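Local structure of neural-cadherin (3UBF) at residues L170-L173 with D174-Y177. The protein mediates calcium-dependent, preferentially homophilic adhesion between cells as a cadherin, and is represented here by three consecutive extracellular domains. Sequence-based numbering, arbitrary orientation.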
loop_
_atom_site.group_PDB
_atom_site.type_symbol
_atom_site.label_atom_id
_atom_site.label_comp_id
_atom_site.label_asym_id
_atom_site.label_seq_id
_atom_site.Cartn_x
_atom_site.Cartn_y
_atom_site.Cartn_z
ATOM N N LEU A 170 -5.207 -30.966 15.753
ATOM C CA LEU A 170 -6.416 -30.267 15.390
ATOM C C LEU A 170 -6.371 -28.813 15.851
ATOM O O LEU A 170 -5.592 -28.451 16.730
ATOM C CB LEU A 170 -7.607 -30.980 16.046
ATOM C CG LEU A 170 -7.771 -32.469 15.729
ATOM C CD1 LEU A 170 -8.842 -33.092 16.627
ATOM C CD2 LEU A 170 -8.105 -32.657 14.259
ATOM N N PHE A 171 -7.206 -27.983 15.245
ATOM C CA PHE A 171 -7.442 -26.643 15.756
ATOM C C PHE A 171 -8.787 -26.656 16.486
ATOM O O PHE A 171 -9.627 -27.538 16.221
ATOM C CB PHE A 171 -7.392 -25.614 14.625
ATOM C CG PHE A 171 -6.077 -25.603 13.886
ATOM C CD1 PHE A 171 -5.839 -26.502 12.835
ATOM C CD2 PHE A 171 -5.066 -24.722 14.250
ATOM C CE1 PHE A 171 -4.611 -26.525 12.168
ATOM C CE2 PHE A 171 -3.836 -24.735 13.579
ATOM C CZ PHE A 171 -3.613 -25.642 12.535
ATOM N N GLN A 172 -8.947 -25.718 17.430
ATOM C CA GLN A 172 -10.130 -25.612 18.298
ATOM C C GLN A 172 -11.156 -24.646 17.724
ATOM O O GLN A 172 -10.810 -23.575 17.235
ATOM C CB GLN A 172 -9.732 -25.138 19.698
ATOM C CG GLN A 172 -9.824 -26.169 20.815
ATOM C CD GLN A 172 -8.869 -27.360 20.638
ATOM O OE1 GLN A 172 -9.243 -28.515 20.875
ATOM N NE2 GLN A 172 -7.633 -27.079 20.223
ATOM N N LEU A 173 -12.423 -25.029 17.802
ATOM C CA LEU A 173 -13.507 -24.177 17.357
ATOM C C LEU A 173 -13.489 -22.859 18.137
ATOM O O LEU A 173 -13.238 -22.852 19.347
ATOM C CB LEU A 173 -14.846 -24.895 17.532
ATOM C CG LEU A 173 -16.146 -24.219 17.074
ATOM C CD1 LEU A 173 -16.056 -23.690 15.628
ATOM C CD2 LEU A 173 -17.336 -25.179 17.255
ATOM N N ASP A 174 -13.722 -21.751 17.427
ATOM C CA ASP A 174 -13.794 -20.421 18.025
ATOM C C ASP A 174 -12.464 -19.957 18.625
ATOM O O ASP A 174 -12.398 -18.862 19.155
ATOM C CB ASP A 174 -14.902 -20.330 19.109
ATOM C CG ASP A 174 -16.302 -20.709 18.589
ATOM O OD1 ASP A 174 -16.693 -20.230 17.493
ATOM O OD2 ASP A 174 -17.023 -21.474 19.290
ATOM N N MET A 175 -11.419 -20.779 18.572
ATOM C CA MET A 175 -10.135 -20.368 19.124
ATOM C C MET A 175 -9.402 -19.436 18.172
ATOM O O MET A 175 -9.351 -19.680 16.960
ATOM C CB MET A 175 -9.253 -21.563 19.467
ATOM C CG MET A 175 -7.994 -21.169 20.258
ATOM S SD MET A 175 -7.141 -22.566 21.045
ATOM C CE MET A 175 -5.500 -21.840 21.178
ATOM N N GLU A 176 -8.845 -18.360 18.723
ATOM C CA GLU A 176 -8.116 -17.391 17.918
ATOM C C GLU A 176 -6.613 -17.669 17.906
ATOM O O GLU A 176 -5.972 -17.780 18.961
ATOM C CB GLU A 176 -8.396 -15.948 18.366
ATOM C CG GLU A 176 -8.004 -14.945 17.281
ATOM C CD GLU A 176 -8.200 -13.481 17.637
ATOM O OE1 GLU A 176 -8.074 -13.099 18.829
ATOM O OE2 GLU A 176 -8.446 -12.703 16.689
ATOM N N TYR A 177 -6.067 -17.778 16.700
ATOM C CA TYR A 177 -4.632 -17.949 16.499
ATOM C C TYR A 177 -4.086 -16.666 15.873
ATOM O O TYR A 177 -4.520 -16.275 14.781
ATOM C CB TYR A 177 -4.348 -19.170 15.616
ATOM C CG TYR A 177 -4.992 -20.434 16.140
ATOM C CD1 TYR A 177 -6.307 -20.767 15.790
ATOM C CD2 TYR A 177 -4.289 -21.308 16.979
ATOM C CE1 TYR A 177 -6.905 -21.934 16.250
ATOM C CE2 TYR A 177 -4.881 -22.484 17.455
ATOM C CZ TYR A 177 -6.190 -22.786 17.087
ATOM O OH TYR A 177 -6.804 -23.917 17.565
HETATM O O HOH W 1 -5.118 -25.619 18.692
#
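Tyr177 reaches back from the start of strand 176-185 to the loop at Phe171 and Gln172, and shows how one phenol can pin the chain leading into its own strand. From CB the ring leaves beside the backbone N, with CG anti to the carbonyl carbon (chi1 -54°), which points it back at the preceding loop. Farther out, Tyr177 CE1 and CE2 each lie 3.9 Å from Phe171 CD2. Tyr177 CZ comes closer, 3.6 Å from Phe171 CD2, which sits over one face near the rim; the pair is a T-shaped stack, the Phe171 edge meeting the Tyr177 face with planes at 86°. At the tip, Tyr177 OH accepts a nearly straight hydrogen bond from Gln172 N (2.8 Å, 172°) and also rests against Phe171 CB. This is a Δ5 tyrosine corner, a device of Greek-key beta proteins, here in the second cadherin domain of the chain. Water 1, in the ring plane, hydrogen-bonds to Tyr177 OH at 2.6 Å and weakly to Leu170 O. Within the corner the chain reverses through a type II turn, where Met175 N donates to Gln172 O at 3.2 Å, while Met175 CB packs against Gln172 CB. Arg153, just before strand 154-156, makes a cation-pi contact with Phe171.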